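Local coordinates for sensor protein (PDB 2R78) that probably transfers phosphate from ATP to a protein histidine in two-component signalling, the present chain being a PAS domain of that larger sensor kinase, at residues Ile75-Arg85 / Thr96-Leu104; Phe25-Val36 / Arg48-Trp56. All coordinates share one frame; numbering follows the deposited sequence.

Contact 1 joins the edge strand of the PAS sheet to its neighbour, and contact 2 ties the two strands at the sheet's other edge to helix 48-51 and the chain that follows it. They close one after the other along the sequence, contact 2 first, and their centres lie 15 Å apart on opposite sides of the chain's centre. Trp56 is the main bridge: its CZ2 is 3.9 Å from Leu81 CD1 and its CH2 4.1 Å from Leu99 CD1. A bound acetate, probably from the crystallisation liquor, lies at this junction, hydrogen-bonded to Tyr33 of contact 2, with its CH3 3.8 Å from Leu99 CD1 of contact 1.

Contact 1. Residues Ile75-Arg85 / Thr96-Leu104; sequences IVGGEPLREER and TVELSAHLL
Three hydrogen-bonded pairs, Leu81 with Ala101, Glu83 with Leu99 and Arg85 with Val97, hold the strands together through two backbone bonds each. Leu99 N reaches Glu83 O at 2.7 Å, and Val97 N meets Arg85 O at 3.0 Å with a practically straight N-H...O angle of 179°. Between these pairs the alpha hydrogens add weaker support, as where Arg82 CA lies 3.2 Å from Leu99 O. This is the antiparallel hairpin of strands 81-88 and 94-103 in the PAS sheet.

The face bearing Arg82, Glu84, Glu98 and Ser100 is polar. Arg82 starts with CG anti to the backbone N (chi1 173°); a bend at chi2 brings its CD 3.7 Å from Glu98 CD, and a further bend at chi3 turns NE toward Ser100. Guanidinium and carboxylate planes differ by 34°, but Arg82 NH1 and Glu98 OE1 stay 4.2 Å apart with the oxygen well off the guanidinium plane, an attraction of charges short of a salt bridge. One water donates to both Glu84 OE2 and Glu98 OE2. Ile21 of the second subunit packs on Arg82 and Glu98.

The other face is apolar where it meets the domain interior. Leu81 CD2 touches Leu99 CB at 3.8 Å, and Ala101 CB receives Ile75 CD1 from helix 67-76, also at 3.8 Å. Arg85 lays CG 3.5 Å from Leu99 CD1, while its guanidinium goes on to Ser60 and Trp67. Backbone bonding thus sets the register; the Arg82 and Glu98 charges probably attract without a direct bond, and the water probably eases the repulsion between Glu84 and Glu98.

Contact 2. Residues Phe25-Val36 / Arg48-Trp56; sequences FIMDAEGHYLDV and RDEFLALDW. With ACT (acetate ion), chain G.
Tyr33 takes the edge of Phe51 on one face of its ring, with Phe51 CE2 over the centre, while Tyr33 OH donates to an acetate O at 2.7 Å. Centroids 4.9 Å apart and planes at 83° define the ring pair as T-shaped. The same OH lies at the edge of the Trp56 ring, near its plane. Ser60 OG and Gly57 N also bond the acetate, probably a crystallisation component.

Trp56 is fixed at both ends: its N donates to Gly31 O at 2.8 Å, and its NE1 to Ser71 of helix 67-76. With CG anti to the backbone N (chi1 176°), the indole turns inward, where Met27, a selenomethionine, makes an oblique Met-aromatic contact, SE lying 4.2 Å from the centroid of the six-membered ring and 41° off its normal. Phe25 CZ adds an apolar touch at CZ3.

The arrangement belongs to the PAS fold, in which helices and connecting chain cover the interior face of an antiparallel sheet. Here the type I turn Asp28-Gly31 links the two strands, and a classic bulge sets both Leu34 and Asp35 opposite Ile26.

At the turn, His32 ND1 donates to Asp55 OD1 at 2.9 Å; the oxygen lies in the imidazole plane but is met from above its own carboxylate. Beyond the bulge, Asp35 OD1 takes a salt-bridging bond from Arg48 NE at 2.7 Å and one from Val36 N at 2.8 Å, arriving on opposite faces of the carboxylate. Leu52 CD1 rests over one face of the Arg48 guanidinium, and Leu52 CD2 presses against the backbone at Leu34 C, 3.3 Å away.

Contact 1. Residues Ile75-Arg85 / Thr96-Leu104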
loop_
_atom_site.group_PDB
_atom_site.type_symbol
_atom_site.label_atom_id
_atom_site.label_comp_id
_atom_site.label_asym_id
_atom_site.label_seq_id
_atom_site.Cartn_x
_atom_site.Cartn_y
_atom_site.Cartn_z
ATOM N N ILE B 75 -16.527 -2.796 11.842
ATOM C CA ILE B 75 -15.880 -1.928 10.866
ATOM C C ILE B 75 -16.832 -0.842 10.396
ATOM O O ILE B 75 -16.465 0.334 10.388
ATOM C CB ILE B 75 -15.354 -2.701 9.641
ATOM C CG1 ILE B 75 -14.271 -3.699 10.047
ATOM C CG2 ILE B 75 -14.831 -1.709 8.555
ATOM C CD1 ILE B 75 -14.050 -4.800 9.011
ATOM N N VAL B 76 -18.025 -1.265 10.000
ATOM C CA VAL B 76 -19.088 -0.395 9.508
ATOM C C VAL B 76 -19.444 0.620 10.585
ATOM O O VAL B 76 -19.762 1.779 10.279
ATOM C CB VAL B 76 -20.303 -1.244 9.065
ATOM C CG1 VAL B 76 -21.575 -0.426 8.895
ATOM C CG2 VAL B 76 -19.957 -1.985 7.785
ATOM N N GLY B 77 -19.327 0.197 11.842
ATOM C CA GLY B 77 -19.529 1.058 12.995
ATOM C C GLY B 77 -18.445 2.057 13.365
ATOM O O GLY B 77 -18.605 2.808 14.340
ATOM N N GLY B 78 -17.333 2.049 12.627
ATOM C CA GLY B 78 -16.260 3.016 12.781
ATOM C C GLY B 78 -15.080 2.543 13.594
ATOM O O GLY B 78 -14.273 3.353 14.059
ATOM N N GLU B 79 -14.963 1.232 13.793
ATOM C CA GLU B 79 -13.846 0.683 14.535
ATOM C C GLU B 79 -12.967 -0.046 13.528
ATOM O O GLU B 79 -13.376 -1.067 13.023
ATOM C CB GLU B 79 -14.359 -0.288 15.597
ATOM C CG GLU B 79 -13.290 -0.840 16.529
ATOM C CD GLU B 79 -13.763 -2.099 17.280
ATOM O OE1 GLU B 79 -14.905 -2.074 17.822
ATOM O OE2 GLU B 79 -12.997 -3.109 17.309
ATOM N N PRO B 80 -11.778 0.493 13.218
ATOM C CA PRO B 80 -10.900 -0.198 12.259
ATOM C C PRO B 80 -10.524 -1.586 12.778
ATOM O O PRO B 80 -10.348 -1.768 13.970
ATOM C CB PRO B 80 -9.642 0.675 12.191
ATOM C CG PRO B 80 -9.924 1.878 12.998
ATOM C CD PRO B 80 -11.193 1.744 13.731
ATOM N N LEU B 81 -10.450 -2.544 11.865
ATOM C CA LEU B 81 -10.041 -3.884 12.181
ATOM C C LEU B 81 -8.534 -3.941 12.066
ATOM O O LEU B 81 -7.944 -3.380 11.129
ATOM C CB LEU B 81 -10.704 -4.859 11.208
ATOM C CG LEU B 81 -10.330 -6.333 11.334
ATOM C CD1 LEU B 81 -11.525 -7.248 10.997
ATOM C CD2 LEU B 81 -9.128 -6.673 10.526
ATOM N N ARG B 82 -7.911 -4.615 13.029
ATOM C CA ARG B 82 -6.522 -4.992 12.938
ATOM C C ARG B 82 -6.369 -6.283 13.707
ATOM O O ARG B 82 -6.347 -6.284 14.951
ATOM C CB ARG B 82 -5.613 -3.940 13.546
ATOM C CG ARG B 82 -4.168 -4.349 13.625
ATOM C CD ARG B 82 -3.504 -4.406 12.274
ATOM N NE ARG B 82 -3.544 -3.093 11.620
ATOM C CZ ARG B 82 -2.597 -2.155 11.666
ATOM N NH1 ARG B 82 -1.466 -2.317 12.361
ATOM N NH2 ARG B 82 -2.798 -1.020 11.012
ATOM N N GLU B 83 -6.334 -7.366 12.958
ATOM C CA GLU B 83 -6.152 -8.666 13.554
ATOM C C GLU B 83 -5.685 -9.686 12.535
ATOM O O GLU B 83 -5.781 -9.466 11.304
ATOM C CB GLU B 83 -7.448 -9.101 14.231
ATOM C CG GLU B 83 -8.577 -9.419 13.337
ATOM C CD GLU B 83 -9.916 -9.541 14.108
ATOM O OE1 GLU B 83 -10.327 -10.688 14.427
ATOM O OE2 GLU B 83 -10.525 -8.480 14.446
ATOM N N GLU B 84 -5.147 -10.787 13.051
ATOM C CA GLU B 84 -4.638 -11.837 12.211
ATOM C C GLU B 84 -5.740 -12.830 11.902
ATOM O O GLU B 84 -6.596 -13.128 12.751
ATOM C CB GLU B 84 -3.487 -12.534 12.911
ATOM C CG GLU B 84 -2.287 -11.623 13.153
ATOM C CD GLU B 84 -1.105 -12.337 13.743
ATOM O OE1 GLU B 84 -1.242 -13.558 14.016
ATOM O OE2 GLU B 84 -0.074 -11.650 13.988
ATOM N N ARG B 85 -5.693 -13.368 10.688
ATOM C CA ARG B 85 -6.590 -14.422 10.286
ATOM C C ARG B 85 -5.847 -15.485 9.487
ATOM O O ARG B 85 -5.004 -15.158 8.672
ATOM C CB ARG B 85 -7.721 -13.861 9.427
ATOM C CG ARG B 85 -8.623 -12.966 10.193
ATOM C CD ARG B 85 -9.422 -13.702 11.211
ATOM N NE ARG B 85 -10.505 -14.547 10.678
ATOM C CZ ARG B 85 -11.284 -15.302 11.442
ATOM N NH1 ARG B 85 -11.106 -15.328 12.780
ATOM N NH2 ARG B 85 -12.251 -16.018 10.916
ATOM N N THR B 96 -1.325 -17.482 7.084
ATOM C CA THR B 96 -1.756 -16.559 8.140
ATOM C C THR B 96 -1.339 -15.160 7.733
ATOM O O THR B 96 -0.197 -14.915 7.328
ATOM C CB THR B 96 -1.214 -16.933 9.518
ATOM O OG1 THR B 96 -1.719 -18.236 9.842
ATOM C CG2 THR B 96 -1.685 -15.967 10.564
ATOM N N VAL B 97 -2.312 -14.278 7.784
ATOM C CA VAL B 97 -2.106 -12.889 7.431
ATOM C C VAL B 97 -2.570 -11.959 8.510
ATOM O O VAL B 97 -3.416 -12.316 9.349
ATOM C CB VAL B 97 -2.790 -12.513 6.122
ATOM C CG1 VAL B 97 -2.242 -13.389 4.977
ATOM C CG2 VAL B 97 -4.310 -12.634 6.226
ATOM N N GLU B 98 -1.966 -10.770 8.546
ATOM C CA GLU B 98 -2.485 -9.722 9.388
ATOM C C GLU B 98 -3.357 -8.832 8.533
ATOM O O GLU B 98 -2.878 -8.281 7.529
ATOM C CB GLU B 98 -1.383 -8.873 9.975
ATOM C CG GLU B 98 -1.931 -7.878 10.957
ATOM C CD GLU B 98 -0.888 -6.901 11.421
ATOM O OE1 GLU B 98 -0.508 -6.012 10.616
ATOM O OE2 GLU B 98 -0.457 -7.038 12.585
ATOM N N LEU B 99 -4.602 -8.666 8.956
ATOM C CA LEU B 99 -5.558 -7.861 8.222
ATOM C C LEU B 99 -5.740 -6.500 8.899
ATOM O O LEU B 99 -5.853 -6.425 10.119
ATOM C CB LEU B 99 -6.914 -8.565 8.152
ATOM C CG LEU B 99 -7.011 -9.941 7.501
ATOM C CD1 LEU B 99 -8.463 -10.491 7.682
ATOM C CD2 LEU B 99 -6.620 -9.927 6.030
ATOM N N SER B 100 -5.845 -5.455 8.088
ATOM C CA SER B 100 -6.314 -4.154 8.524
ATOM C C SER B 100 -7.507 -3.820 7.639
ATOM O O SER B 100 -7.523 -4.186 6.452
ATOM C CB SER B 100 -5.185 -3.146 8.372
ATOM O OG SER B 100 -4.108 -3.588 9.209
ATOM N N ALA B 101 -8.546 -3.234 8.217
ATOM C CA ALA B 101 -9.684 -2.829 7.404
ATOM C C ALA B 101 -10.203 -1.515 7.921
ATOM O O ALA B 101 -10.323 -1.329 9.128
ATOM C CB ALA B 101 -10.769 -3.903 7.390
ATOM N N HIS B 102 -10.468 -0.597 6.992
ATOM C CA HIS B 102 -10.856 0.761 7.304
ATOM C C HIS B 102 -12.073 1.171 6.480
ATOM O O HIS B 102 -12.113 0.958 5.275
ATOM C CB HIS B 102 -9.678 1.706 7.016
ATOM C CG HIS B 102 -8.544 1.569 7.995
ATOM N ND1 HIS B 102 -7.493 0.709 7.800
ATOM C CD2 HIS B 102 -8.313 2.177 9.182
ATOM C CE1 HIS B 102 -6.662 0.788 8.823
ATOM N NE2 HIS B 102 -7.131 1.686 9.670
ATOM N N LEU B 103 -13.076 1.731 7.145
ATOM C CA LEU B 103 -14.241 2.271 6.462
ATOM C C LEU B 103 -13.832 3.492 5.674
ATOM O O LEU B 103 -13.153 4.369 6.214
ATOM C CB LEU B 103 -15.301 2.670 7.483
ATOM C CG LEU B 103 -16.621 3.196 6.968
ATOM C CD1 LEU B 103 -17.376 2.129 6.160
ATOM C CD2 LEU B 103 -17.396 3.661 8.182
ATOM N N LEU B 104 -14.220 3.510 4.393
ATOM C CA LEU B 104 -13.998 4.664 3.504
ATOM C C LEU B 104 -15.222 5.587 3.480
ATOM O O LEU B 104 -16.329 5.166 3.844
ATOM C CB LEU B 104 -13.697 4.207 2.072
ATOM C CG LEU B 104 -12.448 3.339 1.871
ATOM C CD1 LEU B 104 -12.413 2.760 0.429
ATOM C CD2 LEU B 104 -11.195 4.090 2.191
HETATM O O HOH W 1 -13.762 1.141 10.267
HETATM O O HOH W 2 1.184 -9.714 12.582
#

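Contact 2. Residues Phe25-Val36 / Arg48-Trp56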
loop_
_atom_site.group_PDB
_atom_site.type_symbol
_atom_site.label_atom_id
_atom_site.label_comp_id
_atom_site.label_asym_id
_atom_site.label_seq_id
_atom_site.Cartn_x
_atom_site.Cartn_y
_atom_site.Cartn_z
ATOM N N PHE B 25 -7.633 -5.170 -0.740
ATOM C CA PHE B 25 -8.949 -5.548 -1.193
ATOM C C PHE B 25 -9.944 -4.435 -0.875
ATOM O O PHE B 25 -9.732 -3.631 0.047
ATOM C CB PHE B 25 -9.391 -6.928 -0.650
ATOM C CG PHE B 25 -9.482 -7.031 0.858
ATOM C CD1 PHE B 25 -10.664 -6.742 1.523
ATOM C CD2 PHE B 25 -8.393 -7.473 1.607
ATOM C CE1 PHE B 25 -10.744 -6.875 2.917
ATOM C CE2 PHE B 25 -8.481 -7.609 3.000
ATOM C CZ PHE B 25 -9.645 -7.285 3.642
ATOM N N ILE B 26 -10.988 -4.366 -1.684
ATOM C CA ILE B 26 -12.099 -3.458 -1.421
ATOM C C ILE B 26 -13.329 -4.295 -1.249
ATOM O O ILE B 26 -13.519 -5.207 -2.040
ATOM C CB ILE B 26 -12.374 -2.481 -2.609
ATOM C CG1 ILE B 26 -11.090 -1.754 -3.051
ATOM C CG2 ILE B 26 -13.435 -1.469 -2.249
ATOM C CD1 ILE B 26 -10.368 -0.958 -1.985
HETATM N N MSE B 27 -14.148 -4.013 -0.230
HETATM C CA MSE B 27 -15.457 -4.680 -0.138
HETATM C C MSE B 27 -16.549 -3.681 0.172
HETATM O O MSE B 27 -16.271 -2.578 0.620
HETATM C CB MSE B 27 -15.460 -5.818 0.880
HETATM C CG MSE B 27 -15.056 -5.427 2.260
HETATM SE SE MSE B 27 -14.876 -7.050 3.355
HETATM C CE MSE B 27 -14.377 -8.355 2.055
ATOM N N ASP B 28 -17.793 -4.045 -0.109
ATOM C CA ASP B 28 -18.912 -3.161 0.269
ATOM C C ASP B 28 -19.254 -3.400 1.741
ATOM O O ASP B 28 -18.664 -4.259 2.403
ATOM C CB ASP B 28 -20.137 -3.313 -0.683
ATOM C CG ASP B 28 -20.810 -4.686 -0.614
ATOM O OD1 ASP B 28 -20.613 -5.395 0.397
ATOM O OD2 ASP B 28 -21.562 -5.042 -1.573
ATOM N N ALA B 29 -20.185 -2.608 2.263
ATOM C CA ALA B 29 -20.533 -2.675 3.664
ATOM C C ALA B 29 -21.180 -4.006 4.036
ATOM O O ALA B 29 -21.232 -4.353 5.203
ATOM C CB ALA B 29 -21.445 -1.490 4.072
ATOM N N GLU B 30 -21.674 -4.749 3.060
ATOM C CA GLU B 30 -22.273 -6.066 3.310
ATOM C C GLU B 30 -21.295 -7.240 3.192
ATOM O O GLU B 30 -21.703 -8.407 3.330
ATOM C CB GLU B 30 -23.393 -6.311 2.329
ATOM C CG GLU B 30 -24.540 -5.350 2.481
ATOM C CD GLU B 30 -25.674 -5.713 1.561
ATOM O OE1 GLU B 30 -25.585 -5.459 0.330
ATOM O OE2 GLU B 30 -26.649 -6.279 2.084
ATOM N N GLY B 31 -20.016 -6.942 2.935
ATOM C CA GLY B 31 -18.974 -7.963 2.877
ATOM C C GLY B 31 -18.710 -8.613 1.542
ATOM O O GLY B 31 -17.956 -9.582 1.454
ATOM N N HIS B 32 -19.307 -8.071 0.479
ATOM C CA HIS B 32 -19.054 -8.562 -0.861
ATOM C C HIS B 32 -17.744 -7.962 -1.365
ATOM O O HIS B 32 -17.572 -6.727 -1.346
ATOM C CB HIS B 32 -20.167 -8.150 -1.811
ATOM C CG HIS B 32 -21.540 -8.530 -1.352
ATOM N ND1 HIS B 32 -21.904 -9.829 -1.091
ATOM C CD2 HIS B 32 -22.644 -7.774 -1.127
ATOM C CE1 HIS B 32 -23.177 -9.864 -0.725
ATOM N NE2 HIS B 32 -23.649 -8.631 -0.737
ATOM N N TYR B 33 -16.822 -8.820 -1.780
ATOM C CA TYR B 33 -15.566 -8.344 -2.361
ATOM C C TYR B 33 -15.850 -7.657 -3.708
ATOM O O TYR B 33 -16.541 -8.213 -4.559
ATOM C CB TYR B 33 -14.546 -9.461 -2.487
ATOM C CG TYR B 33 -13.876 -9.853 -1.175
ATOM C CD1 TYR B 33 -12.862 -9.083 -0.628
ATOM C CD2 TYR B 33 -14.225 -10.999 -0.500
ATOM C CE1 TYR B 33 -12.214 -9.468 0.552
ATOM C CE2 TYR B 33 -13.586 -11.373 0.716
ATOM C CZ TYR B 33 -12.576 -10.626 1.212
ATOM O OH TYR B 33 -11.903 -10.947 2.392
ATOM N N LEU B 34 -15.319 -6.436 -3.849
ATOM C CA LEU B 34 -15.517 -5.566 -5.038
ATOM C C LEU B 34 -14.253 -5.443 -5.916
ATOM O O LEU B 34 -14.341 -5.322 -7.170
ATOM C CB LEU B 34 -15.933 -4.164 -4.605
ATOM C CG LEU B 34 -17.242 -3.938 -3.821
ATOM C CD1 LEU B 34 -17.456 -2.499 -3.559
ATOM C CD2 LEU B 34 -18.434 -4.509 -4.568
ATOM N N ASP B 35 -13.088 -5.463 -5.283
ATOM C CA ASP B 35 -11.830 -5.494 -6.033
ATOM C C ASP B 35 -10.739 -6.104 -5.173
ATOM O O ASP B 35 -10.864 -6.145 -3.928
ATOM C CB ASP B 35 -11.445 -4.083 -6.491
ATOM C CG ASP B 35 -10.587 -4.058 -7.748
ATOM O OD1 ASP B 35 -10.135 -5.145 -8.231
ATOM O OD2 ASP B 35 -10.352 -2.913 -8.250
ATOM N N VAL B 36 -9.700 -6.605 -5.838
ATOM C CA VAL B 36 -8.556 -7.266 -5.200
ATOM C C VAL B 36 -7.327 -7.045 -6.055
ATOM O O VAL B 36 -7.397 -7.086 -7.289
ATOM C CB VAL B 36 -8.727 -8.803 -4.997
ATOM C CG1 VAL B 36 -9.764 -9.054 -3.934
ATOM C CG2 VAL B 36 -9.033 -9.507 -6.328
ATOM N N ARG B 48 -8.731 -12.656 -10.167
ATOM C CA ARG B 48 -9.586 -11.571 -9.707
ATOM C C ARG B 48 -11.079 -11.939 -9.753
ATOM O O ARG B 48 -11.814 -11.659 -8.821
ATOM C CB ARG B 48 -9.310 -10.289 -10.534
ATOM C CG ARG B 48 -9.995 -9.033 -10.023
ATOM C CD ARG B 48 -9.559 -7.766 -10.812
ATOM N NE ARG B 48 -10.385 -6.598 -10.501
ATOM C CZ ARG B 48 -11.631 -6.410 -10.949
ATOM N NH1 ARG B 48 -12.209 -7.286 -11.769
ATOM N NH2 ARG B 48 -12.316 -5.329 -10.588
ATOM N N ASP B 49 -11.526 -12.581 -10.833
ATOM C CA ASP B 49 -12.942 -12.944 -10.965
ATOM C C ASP B 49 -13.413 -13.978 -9.954
ATOM O O ASP B 49 -14.543 -13.929 -9.492
ATOM C CB ASP B 49 -13.212 -13.458 -12.389
ATOM C CG ASP B 49 -12.959 -12.396 -13.423
ATOM O OD1 ASP B 49 -13.056 -11.197 -13.059
ATOM O OD2 ASP B 49 -12.644 -12.750 -14.588
ATOM N N GLU B 50 -12.524 -14.891 -9.613
ATOM C CA GLU B 50 -12.809 -15.936 -8.629
ATOM C C GLU B 50 -12.877 -15.361 -7.230
ATOM O O GLU B 50 -13.769 -15.685 -6.444
ATOM C CB GLU B 50 -11.726 -16.983 -8.692
ATOM C CG GLU B 50 -11.785 -17.738 -9.979
ATOM C CD GLU B 50 -10.675 -18.726 -10.125
ATOM O OE1 GLU B 50 -9.518 -18.445 -9.705
ATOM O OE2 GLU B 50 -10.970 -19.806 -10.669
ATOM N N PHE B 51 -11.936 -14.467 -6.946
ATOM C CA PHE B 51 -11.948 -13.777 -5.674
ATOM C C PHE B 51 -13.225 -12.948 -5.513
ATOM O O PHE B 51 -13.813 -12.911 -4.435
ATOM C CB PHE B 51 -10.698 -12.909 -5.525
ATOM C CG PHE B 51 -10.312 -12.683 -4.122
ATOM C CD1 PHE B 51 -9.196 -13.292 -3.583
ATOM C CD2 PHE B 51 -11.058 -11.849 -3.329
ATOM C CE1 PHE B 51 -8.846 -13.083 -2.260
ATOM C CE2 PHE B 51 -10.694 -11.628 -2.003
ATOM C CZ PHE B 51 -9.597 -12.242 -1.486
ATOM N N LEU B 52 -13.694 -12.325 -6.599
ATOM C CA LEU B 52 -14.872 -11.479 -6.533
ATOM C C LEU B 52 -16.213 -12.231 -6.422
ATOM O O LEU B 52 -17.271 -11.610 -6.336
ATOM C CB LEU B 52 -14.874 -10.501 -7.730
ATOM C CG LEU B 52 -13.704 -9.497 -7.696
ATOM C CD1 LEU B 52 -13.746 -8.571 -8.910
ATOM C CD2 LEU B 52 -13.654 -8.668 -6.415
ATOM N N ALA B 53 -16.157 -13.555 -6.385
ATOM C CA ALA B 53 -17.341 -14.346 -6.050
ATOM C C ALA B 53 -17.399 -14.630 -4.551
ATOM O O ALA B 53 -18.387 -15.194 -4.057
ATOM C CB ALA B 53 -17.346 -15.644 -6.835
ATOM N N LEU B 54 -16.352 -14.235 -3.829
ATOM C CA LEU B 54 -16.267 -14.490 -2.386
ATOM C C LEU B 54 -16.904 -13.377 -1.566
ATOM O O LEU B 54 -16.965 -12.183 -1.955
ATOM C CB LEU B 54 -14.811 -14.668 -1.941
ATOM C CG LEU B 54 -13.974 -15.877 -2.390
ATOM C CD1 LEU B 54 -12.501 -15.688 -2.099
ATOM C CD2 LEU B 54 -14.467 -17.153 -1.707
ATOM N N ASP B 55 -17.364 -13.790 -0.400
ATOM C CA ASP B 55 -17.798 -12.895 0.624
ATOM C C ASP B 55 -16.889 -13.027 1.843
ATOM O O ASP B 55 -16.276 -14.089 2.091
ATOM C CB ASP B 55 -19.208 -13.214 1.027
ATOM C CG ASP B 55 -20.196 -12.979 -0.105
ATOM O OD1 ASP B 55 -20.013 -11.999 -0.870
ATOM O OD2 ASP B 55 -21.116 -13.803 -0.220
ATOM N N TRP B 56 -16.839 -11.918 2.571
ATOM C CA TRP B 56 -16.079 -11.760 3.784
ATOM C C TRP B 56 -16.370 -12.912 4.706
ATOM O O TRP B 56 -17.533 -13.199 4.977
ATOM C CB TRP B 56 -16.486 -10.468 4.461
ATOM C CG TRP B 56 -15.893 -10.135 5.772
ATOM C CD1 TRP B 56 -16.563 -9.984 6.932
ATOM C CD2 TRP B 56 -14.547 -9.693 6.025
ATOM N NE1 TRP B 56 -15.725 -9.540 7.906
ATOM C CE2 TRP B 56 -14.472 -9.350 7.383
ATOM C CE3 TRP B 56 -13.403 -9.561 5.233
ATOM C CZ2 TRP B 56 -13.288 -8.879 7.976
ATOM C CZ3 TRP B 56 -12.225 -9.153 5.829
ATOM C CH2 TRP B 56 -12.181 -8.785 7.181
HETATM C C ACT G . -11.952 -13.376 5.030
HETATM O O ACT G . -12.576 -13.013 3.999
HETATM O OXT ACT G . -12.394 -14.413 5.612
HETATM C CH3 ACT G . -10.749 -12.597 5.539
#